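Local coordinates for purine nucleoside phosphorylase (Anopheles gambiae, PDB 2P4S), which catalyses the phosphorolytic cleavage of inosine, guanosine and their 2'-deoxy forms to free purine base and pentose 1-phosphate in purine salvage, at residues Gln258-Ile268 with Thr355-His366; Asn284-Lys292 with Cys330-His340. All coordinates share one frame; numbering follows the deposited sequence.

Contact 1 (Gln258-Ile268 with Thr355-His366); sequences QAKVIARQIGI and TLGEFVSRIVKH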
# COMPACT_ATOMS: atom_id res chain seq x y z
N GLN A 258 10.30 27.89 -16.52
CA GLN A 258 11.66 28.48 -16.62
C GLN A 258 12.71 27.41 -17.01
O GLN A 258 13.61 27.66 -17.84
CB GLN A 258 12.03 29.25 -15.33
CG GLN A 258 13.42 29.93 -15.36
CD GLN A 258 13.60 30.95 -16.52
OE1 GLN A 258 12.63 31.42 -17.12
NE2 GLN A 258 14.87 31.30 -16.84
N ALA A 259 12.59 26.23 -16.43
CA ALA A 259 13.38 25.03 -16.80
C ALA A 259 13.36 24.72 -18.30
O ALA A 259 14.38 24.34 -18.89
CB ALA A 259 12.90 23.81 -15.97
N LYS A 260 12.20 24.86 -18.92
CA LYS A 260 12.09 24.63 -20.35
C LYS A 260 12.85 25.71 -21.16
O LYS A 260 13.42 25.43 -22.20
CB LYS A 260 10.63 24.56 -20.78
CG LYS A 260 9.84 23.39 -20.23
CD LYS A 260 8.32 23.58 -20.45
CE LYS A 260 7.56 22.32 -20.06
NZ LYS A 260 6.03 22.44 -20.14
N VAL A 261 12.84 26.94 -20.65
CA VAL A 261 13.59 28.05 -21.22
C VAL A 261 15.10 27.86 -21.04
O VAL A 261 15.87 28.01 -22.02
CB VAL A 261 13.14 29.39 -20.59
CG1 VAL A 261 14.00 30.54 -21.11
CG2 VAL A 261 11.63 29.65 -20.87
N ILE A 262 15.52 27.48 -19.82
CA ILE A 262 16.90 27.12 -19.55
C ILE A 262 17.35 25.94 -20.42
O ILE A 262 18.45 25.96 -20.97
CB ILE A 262 17.09 26.76 -18.01
CG1 ILE A 262 16.82 28.00 -17.13
CG2 ILE A 262 18.42 26.05 -17.78
CD1 ILE A 262 16.30 27.69 -15.69
N ALA A 263 16.51 24.92 -20.57
CA ALA A 263 16.89 23.76 -21.38
C ALA A 263 17.34 24.20 -22.75
O ALA A 263 18.36 23.72 -23.25
CB ALA A 263 15.73 22.73 -21.51
N ARG A 264 16.56 25.09 -23.38
CA ARG A 264 16.97 25.57 -24.71
C ARG A 264 18.24 26.48 -24.66
O ARG A 264 19.11 26.36 -25.54
CB ARG A 264 15.80 26.21 -25.50
CG ARG A 264 16.19 26.44 -26.93
CD ARG A 264 15.08 26.74 -27.87
NE ARG A 264 15.63 27.12 -29.16
CZ ARG A 264 15.03 27.93 -30.02
NH1 ARG A 264 13.84 28.50 -29.76
NH2 ARG A 264 15.65 28.19 -31.16
N GLN A 265 18.36 27.36 -23.66
CA GLN A 265 19.59 28.18 -23.48
C GLN A 265 20.87 27.34 -23.42
O GLN A 265 21.89 27.75 -23.95
CB GLN A 265 19.53 29.05 -22.23
CG GLN A 265 18.42 30.12 -22.24
CD GLN A 265 18.22 30.72 -20.83
OE1 GLN A 265 18.80 30.24 -19.82
NE2 GLN A 265 17.41 31.79 -20.75
N ILE A 266 20.81 26.16 -22.79
CA ILE A 266 22.02 25.36 -22.58
C ILE A 266 22.13 24.16 -23.54
O ILE A 266 23.06 23.36 -23.46
CB ILE A 266 22.22 24.99 -21.09
CG1 ILE A 266 21.12 24.02 -20.60
CG2 ILE A 266 22.28 26.29 -20.27
CD1 ILE A 266 21.30 23.51 -19.18
N GLY A 267 21.21 24.08 -24.48
CA GLY A 267 21.34 23.12 -25.57
C GLY A 267 20.82 21.73 -25.27
O GLY A 267 21.17 20.80 -25.97
N ILE A 268 19.98 21.57 -24.25
CA ILE A 268 19.45 20.24 -23.88
C ILE A 268 17.92 20.04 -24.08
O ILE A 268 17.33 19.12 -23.49
CB ILE A 268 19.83 19.85 -22.42
CG1 ILE A 268 19.17 20.82 -21.41
CG2 ILE A 268 21.38 19.66 -22.29
CD1 ILE A 268 19.13 20.30 -19.98
N THR A 355 26.41 19.65 -17.19
CA THR A 355 25.04 19.99 -17.58
C THR A 355 24.04 20.12 -16.39
O THR A 355 23.32 21.13 -16.26
CB THR A 355 24.50 18.89 -18.56
OG1 THR A 355 25.40 18.77 -19.66
CG2 THR A 355 23.12 19.23 -19.10
N LEU A 356 24.02 19.09 -15.54
CA LEU A 356 23.18 19.09 -14.36
C LEU A 356 23.44 20.31 -13.48
O LEU A 356 22.50 20.95 -13.02
CB LEU A 356 23.37 17.79 -13.56
CG LEU A 356 22.92 16.46 -14.24
CD1 LEU A 356 23.68 15.25 -13.64
CD2 LEU A 356 21.44 16.23 -14.11
N GLY A 357 24.71 20.66 -13.33
CA GLY A 357 25.11 21.81 -12.47
C GLY A 357 24.67 23.14 -13.06
O GLY A 357 24.08 23.98 -12.37
N GLU A 358 24.92 23.32 -14.35
CA GLU A 358 24.48 24.50 -15.09
C GLU A 358 22.97 24.67 -15.03
O GLU A 358 22.46 25.76 -14.74
CB GLU A 358 24.96 24.41 -16.53
CG GLU A 358 24.78 25.70 -17.34
CD GLU A 358 25.50 26.93 -16.73
OE1 GLU A 358 26.70 26.80 -16.32
OE2 GLU A 358 24.88 28.02 -16.65
N PHE A 359 22.25 23.57 -15.28
CA PHE A 359 20.76 23.53 -15.23
C PHE A 359 20.25 23.93 -13.86
O PHE A 359 19.45 24.85 -13.73
CB PHE A 359 20.25 22.11 -15.67
CG PHE A 359 18.73 21.95 -15.65
CD1 PHE A 359 17.94 22.47 -16.70
CD2 PHE A 359 18.11 21.28 -14.61
CE1 PHE A 359 16.54 22.30 -16.69
CE2 PHE A 359 16.70 21.09 -14.61
CZ PHE A 359 15.92 21.62 -15.65
N VAL A 360 20.73 23.26 -12.83
CA VAL A 360 20.28 23.58 -11.47
C VAL A 360 20.66 25.02 -11.02
O VAL A 360 19.88 25.72 -10.36
CB VAL A 360 20.74 22.52 -10.44
CG1 VAL A 360 20.47 23.00 -8.98
CG2 VAL A 360 20.00 21.20 -10.71
N SER A 361 21.86 25.42 -11.39
CA SER A 361 22.39 26.75 -11.11
C SER A 361 21.55 27.88 -11.73
O SER A 361 21.25 28.89 -11.08
CB SER A 361 23.84 26.76 -11.62
OG SER A 361 24.40 28.01 -11.43
N ARG A 362 21.11 27.69 -12.97
CA ARG A 362 20.15 28.61 -13.60
C ARG A 362 18.75 28.65 -12.98
O ARG A 362 18.17 29.74 -12.91
CB ARG A 362 20.10 28.38 -15.10
CG ARG A 362 21.42 28.68 -15.71
CD ARG A 362 21.37 28.87 -17.18
NE ARG A 362 22.74 29.05 -17.69
CZ ARG A 362 23.03 29.64 -18.85
NH1 ARG A 362 22.05 30.08 -19.65
NH2 ARG A 362 24.30 29.74 -19.24
N ILE A 363 18.21 27.51 -12.51
CA ILE A 363 16.96 27.53 -11.71
C ILE A 363 17.06 28.31 -10.41
O ILE A 363 16.19 29.11 -10.08
CB ILE A 363 16.34 26.11 -11.44
CG1 ILE A 363 15.49 25.67 -12.65
CG2 ILE A 363 15.35 26.13 -10.25
CD1 ILE A 363 16.19 24.61 -13.39
N VAL A 364 18.13 28.07 -9.66
CA VAL A 364 18.35 28.77 -8.38
C VAL A 364 18.51 30.28 -8.65
O VAL A 364 17.97 31.13 -7.89
CB VAL A 364 19.61 28.17 -7.67
CG1 VAL A 364 20.07 29.06 -6.50
CG2 VAL A 364 19.33 26.76 -7.20
N LYS A 365 19.25 30.61 -9.71
CA LYS A 365 19.40 32.01 -10.13
C LYS A 365 18.05 32.66 -10.45
O LYS A 365 17.80 33.79 -10.04
CB LYS A 365 20.38 32.10 -11.30
CG LYS A 365 20.40 33.45 -12.06
CD LYS A 365 21.07 33.24 -13.45
CE LYS A 365 21.64 34.57 -14.01
NZ LYS A 365 20.57 35.39 -14.66
N HIS A 366 17.15 31.94 -11.10
CA HIS A 366 15.81 32.43 -11.33
C HIS A 366 14.98 32.68 -10.01
O HIS A 366 14.32 33.73 -9.83
CB HIS A 366 15.06 31.50 -12.30
CG HIS A 366 13.69 31.98 -12.66
ND1 HIS A 366 13.47 33.01 -13.56
CD2 HIS A 366 12.46 31.61 -12.20
CE1 HIS A 366 12.16 33.23 -13.66
NE2 HIS A 366 11.54 32.39 -12.84
O HOH W 1 17.34 31.36 -15.20
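I262 and F359 make the apolar middle of this helix pair, the isoleucine CG2 lying 3.8 Å from CD1 of the phenylalanine ring. With its CG anti to the backbone N (chi1 180°), F359 carries its ring against helix 258-265, where CZ reaches A259 CB at 3.7 Å. I262 CD1 meets I363 CG1, I268 CD1 comes up to the F359 ring, and I266 CD1 sits at that ring's edge. Beyond the F359 ring, I268 and T355 bring their CG2 methyls tip to tip.

The two helices cross at 135° between their N-to-C directions, the axes coming within 9.9 Å. Both cover the central sheet of the phosphorylase fold: A259 and F359 rest on L216 and F321 of its strands, and a Schellman motif with G267 as C-prime residue ends helix 258-265.

Polar contacts gather on the more open side. R362 NH1 donates to Q265 OE1 at 3.3 Å; the oxygen lies in the guanidinium plane, but the donor stands above the amide plane of Q265. R362 NE is bound to the anti lone pair of E358 OE2 at 2.6 Å, a salt bridge that helps fix the guanidinium's rotation, and I266 CG2 covers one face at its centre.

At the far end the Q258 amide stacks on the H366 imidazole, planes 9° apart, with CG 3.5 Å from the ring centroid in a CH-pi contact. Water 1 links Q258 NE2 to R362 O.

Contact 2 (Asn284-Lys292 with Cys330-His340); sequences NFETVAEVK and CTMSYEEEEEH. With DIH (7-[[(3R,4R)-3-(hydroxymethyl)-4-oxidanyl-pyrrolidin-1-ium-1-yl]methyl]-3,5-dihydropyrrolo[3,2-d]pyrimidin-4-one), chain F.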
# COMPACT_ATOMS: atom_id res chain seq x y z
N ASN A 284 14.23 -3.89 -4.86
CA ASN A 284 14.25 -4.52 -6.19
C ASN A 284 13.63 -3.57 -7.25
O ASN A 284 12.80 -2.71 -6.93
CB ASN A 284 13.55 -5.89 -6.15
CG ASN A 284 12.06 -5.79 -5.82
OD1 ASN A 284 11.68 -5.68 -4.67
ND2 ASN A 284 11.22 -5.79 -6.86
N PHE A 285 14.07 -3.70 -8.49
CA PHE A 285 13.46 -2.93 -9.58
C PHE A 285 12.17 -3.65 -10.01
O PHE A 285 11.88 -4.77 -9.58
CB PHE A 285 14.45 -2.73 -10.76
CG PHE A 285 15.70 -1.97 -10.39
CD1 PHE A 285 15.70 -0.60 -10.24
CD2 PHE A 285 16.94 -2.65 -10.23
CE1 PHE A 285 16.88 0.12 -9.89
CE2 PHE A 285 18.12 -1.95 -9.90
CZ PHE A 285 18.07 -0.54 -9.72
N GLU A 286 11.42 -3.04 -10.92
CA GLU A 286 10.07 -3.49 -11.26
C GLU A 286 10.00 -4.66 -12.27
O GLU A 286 10.84 -4.79 -13.15
CB GLU A 286 9.31 -2.29 -11.84
CG GLU A 286 9.13 -1.15 -10.84
CD GLU A 286 10.48 -0.43 -10.50
OE1 GLU A 286 11.27 -0.20 -11.46
OE2 GLU A 286 10.73 -0.10 -9.29
N THR A 287 8.98 -5.49 -12.13
CA THR A 287 8.66 -6.51 -13.13
C THR A 287 8.05 -5.87 -14.43
O THR A 287 7.63 -4.69 -14.46
CB THR A 287 7.71 -7.58 -12.58
OG1 THR A 287 6.38 -7.05 -12.48
CG2 THR A 287 8.16 -8.11 -11.22
N VAL A 288 7.99 -6.68 -15.49
CA VAL A 288 7.41 -6.24 -16.75
C VAL A 288 5.94 -5.91 -16.52
O VAL A 288 5.50 -4.87 -16.98
CB VAL A 288 7.57 -7.33 -17.87
CG1 VAL A 288 6.60 -7.07 -19.06
CG2 VAL A 288 9.03 -7.43 -18.35
N ALA A 289 5.22 -6.78 -15.79
CA ALA A 289 3.81 -6.58 -15.52
C ALA A 289 3.55 -5.30 -14.68
O ALA A 289 2.55 -4.63 -14.92
CB ALA A 289 3.17 -7.83 -14.78
N GLU A 290 4.39 -5.03 -13.67
CA GLU A 290 4.33 -3.78 -12.88
C GLU A 290 4.57 -2.52 -13.74
O GLU A 290 3.85 -1.54 -13.59
CB GLU A 290 5.35 -3.82 -11.72
CG GLU A 290 5.00 -4.86 -10.65
CD GLU A 290 6.15 -5.18 -9.68
OE1 GLU A 290 7.34 -4.75 -9.90
OE2 GLU A 290 5.86 -5.88 -8.68
N VAL A 291 5.59 -2.55 -14.61
CA VAL A 291 5.88 -1.41 -15.45
C VAL A 291 4.67 -1.13 -16.34
O VAL A 291 4.29 0.01 -16.50
CB VAL A 291 7.21 -1.59 -16.29
CG1 VAL A 291 7.36 -0.47 -17.35
CG2 VAL A 291 8.46 -1.61 -15.40
N LYS A 292 4.05 -2.18 -16.88
CA LYS A 292 2.84 -2.05 -17.73
C LYS A 292 1.68 -1.45 -16.99
O LYS A 292 1.02 -0.53 -17.48
CB LYS A 292 2.40 -3.42 -18.29
CG LYS A 292 3.27 -3.91 -19.41
CD LYS A 292 2.68 -5.17 -20.04
CE LYS A 292 3.67 -5.74 -21.08
NZ LYS A 292 3.43 -7.21 -21.26
N CYS A 330 12.89 1.39 -18.20
CA CYS A 330 12.21 0.28 -17.53
C CYS A 330 12.10 -0.88 -18.54
O CYS A 330 11.91 -0.64 -19.75
CB CYS A 330 10.81 0.71 -17.10
SG CYS A 330 10.83 1.88 -15.78
N THR A 331 12.19 -2.11 -18.04
CA THR A 331 11.99 -3.29 -18.87
C THR A 331 10.53 -3.43 -19.34
O THR A 331 9.61 -3.58 -18.53
CB THR A 331 12.44 -4.59 -18.17
OG1 THR A 331 13.74 -4.38 -17.57
CG2 THR A 331 12.53 -5.76 -19.21
N MET A 332 10.35 -3.46 -20.65
CA MET A 332 8.98 -3.43 -21.16
C MET A 332 8.49 -4.69 -21.91
O MET A 332 7.38 -4.74 -22.40
CB MET A 332 8.80 -2.14 -21.95
CG MET A 332 8.69 -0.95 -20.96
SD MET A 332 8.96 0.41 -21.98
CE MET A 332 9.81 1.69 -20.99
N SER A 333 9.32 -5.72 -21.88
CA SER A 333 9.08 -6.91 -22.64
C SER A 333 9.78 -8.10 -21.98
O SER A 333 10.85 -7.93 -21.40
CB SER A 333 9.61 -6.67 -24.06
OG SER A 333 10.09 -7.86 -24.62
N TYR A 334 9.18 -9.29 -22.10
CA TYR A 334 9.77 -10.54 -21.60
C TYR A 334 10.95 -10.99 -22.45
O TYR A 334 11.73 -11.86 -22.04
CB TYR A 334 8.71 -11.65 -21.47
CG TYR A 334 7.66 -11.29 -20.47
CD1 TYR A 334 7.96 -11.28 -19.13
CD2 TYR A 334 6.37 -10.89 -20.86
CE1 TYR A 334 7.03 -10.91 -18.19
CE2 TYR A 334 5.43 -10.52 -19.91
CZ TYR A 334 5.77 -10.55 -18.58
OH TYR A 334 4.89 -10.17 -17.59
N GLU A 335 11.10 -10.36 -23.61
CA GLU A 335 12.20 -10.67 -24.54
C GLU A 335 13.44 -9.77 -24.45
O GLU A 335 14.50 -10.16 -24.94
CB GLU A 335 11.71 -10.61 -25.98
CG GLU A 335 10.78 -11.74 -26.34
CD GLU A 335 10.07 -11.40 -27.62
OE1 GLU A 335 10.74 -11.34 -28.70
OE2 GLU A 335 8.85 -11.16 -27.53
N GLU A 336 13.33 -8.57 -23.88
CA GLU A 336 14.53 -7.75 -23.85
C GLU A 336 15.58 -8.23 -22.87
O GLU A 336 15.32 -9.10 -22.01
CB GLU A 336 14.24 -6.27 -23.70
CG GLU A 336 13.19 -5.89 -22.70
CD GLU A 336 13.04 -4.38 -22.63
OE1 GLU A 336 12.07 -3.85 -23.24
OE2 GLU A 336 13.94 -3.74 -22.02
N GLU A 337 16.81 -7.74 -23.06
CA GLU A 337 17.87 -8.00 -22.09
C GLU A 337 17.79 -6.89 -21.05
O GLU A 337 17.67 -5.72 -21.40
CB GLU A 337 19.25 -8.12 -22.74
CG GLU A 337 19.57 -9.56 -23.22
CD GLU A 337 19.15 -10.60 -22.16
OE1 GLU A 337 19.81 -10.60 -21.08
OE2 GLU A 337 18.16 -11.38 -22.38
N GLU A 338 17.78 -7.29 -19.78
CA GLU A 338 17.72 -6.34 -18.69
C GLU A 338 19.09 -6.23 -18.05
O GLU A 338 19.69 -7.24 -17.66
CB GLU A 338 16.66 -6.74 -17.66
CG GLU A 338 16.64 -5.89 -16.40
CD GLU A 338 15.59 -6.35 -15.42
OE1 GLU A 338 15.90 -7.19 -14.54
OE2 GLU A 338 14.42 -5.90 -15.57
N GLU A 339 19.58 -5.01 -17.96
CA GLU A 339 20.87 -4.73 -17.34
C GLU A 339 20.73 -3.54 -16.38
O GLU A 339 21.42 -2.54 -16.51
CB GLU A 339 21.93 -4.47 -18.43
CG GLU A 339 22.28 -5.72 -19.29
CD GLU A 339 23.14 -5.39 -20.54
OE1 GLU A 339 24.36 -5.06 -20.39
OE2 GLU A 339 22.59 -5.47 -21.67
N HIS A 340 19.81 -3.64 -15.42
CA HIS A 340 19.66 -2.61 -14.39
C HIS A 340 20.83 -2.77 -13.44
O HIS A 340 21.00 -3.85 -12.85
CB HIS A 340 18.35 -2.77 -13.60
CG HIS A 340 17.12 -2.58 -14.41
ND1 HIS A 340 17.07 -1.75 -15.51
CD2 HIS A 340 15.87 -3.09 -14.27
CE1 HIS A 340 15.85 -1.76 -16.02
NE2 HIS A 340 15.10 -2.56 -15.28
O5' DIH F . 19.87 2.12 -8.32
C5' DIH F . 18.88 2.03 -7.28
C4' DIH F . 18.67 3.43 -6.76
C6' DIH F . 18.34 4.42 -7.91
C3' DIH F . 17.51 3.46 -5.79
O3' DIH F . 17.80 4.44 -4.79
C2' DIH F . 16.36 3.98 -6.63
N1' DIH F . 17.02 5.00 -7.51
C10 DIH F . 16.10 5.46 -8.56
C9 DIH F . 15.88 4.57 -9.76
C8 DIH F . 16.66 4.59 -10.95
N7 DIH F . 16.14 3.68 -11.82
C5 DIH F . 15.06 3.07 -11.26
C6 DIH F . 14.07 2.06 -11.72
O6 DIH F . 14.14 1.52 -12.90
N1 DIH F . 13.10 1.75 -10.84
C2 DIH F . 13.00 2.30 -9.59
N3 DIH F . 13.86 3.23 -9.15
C4 DIH F . 14.88 3.62 -9.98
O HOH W 2 13.57 -5.27 -12.94
O HOH W 3 11.60 -7.00 -15.31
O HOH W 4 12.34 -2.53 -15.19
O HOH W 5 6.63 -3.53 -19.21
O HOH W 6 2.74 -8.46 -18.62
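F285 turns its CG anti to its own carbonyl carbon (chi1 -61°), which lays the ring between H340 and the inhibitor; E286 has a similar first torsion, but its chain bends at chi2 and carries the carboxylate to the base. This is the purine end of the nucleoside site in the PNP fold, where the loop leading into helix 288-296 meets the loop that follows strand 319-329. E286 OE1 accepts from DIH N1 at 2.7 Å in a nearly straight bond (174°). F285 CD1 comes within 3.5 Å of DIH C6, while H340 CB packs against F285 CD2, on the ring side away from CD1; the two rings are inclined at 58°. The inhibitor is also hydrogen-bonded to N328, Y173 and H342.

No direct hydrogen bond joins the two segments; water does the bridging. Waters 2 and 3 each donate to E286 O and to E338 OE2, and the same carboxylate oxygen accepts a hydrogen bond from T331 OG1 at 2.6 Å through its anti lone pair. Water 4 accepts from T331 N, lies by H340 NE2 and donates weakly to E286 O.

Away from the ligand, V288 and V291 face the second loop. V291 spreads both methyls over C330 CB, and V288 CG1 sits over one face of the Y334 ring, 3.9 Å from its centroid. A capping box between T287 and E290 starts the helix. D219 of the second subunit is hydrogen-bonded to both A289 N in this turn and Y334 OH in the facing loop. Beside that tyrosine hydroxyl, water 6 donates to Y334 OH and accepts from K292 NZ at 3.0 Å.

Overall arrangement
Contact 1 and contact 2 lie about 32 Å apart between centres and do not touch, with their nearest atoms some 17 Å from each other. Both are partly buried, and contact 2 sits farther from the centre of the chain. Contact 1 joins two helices over the central sheet, far from the annotated sites and untouched by other subunits; its middle is aliphatic and aromatic, with direct side-chain bonds at the margin. Contact 2 joins a helix start to an irregular loop beside the inhibitor and against a second subunit, and its polar links between the segments run through waters, alongside valine and aromatic packing. Strand 319-329 connects them: F321 on this strand packs against contact 1, and the strand's C-terminal end leads into 330-340.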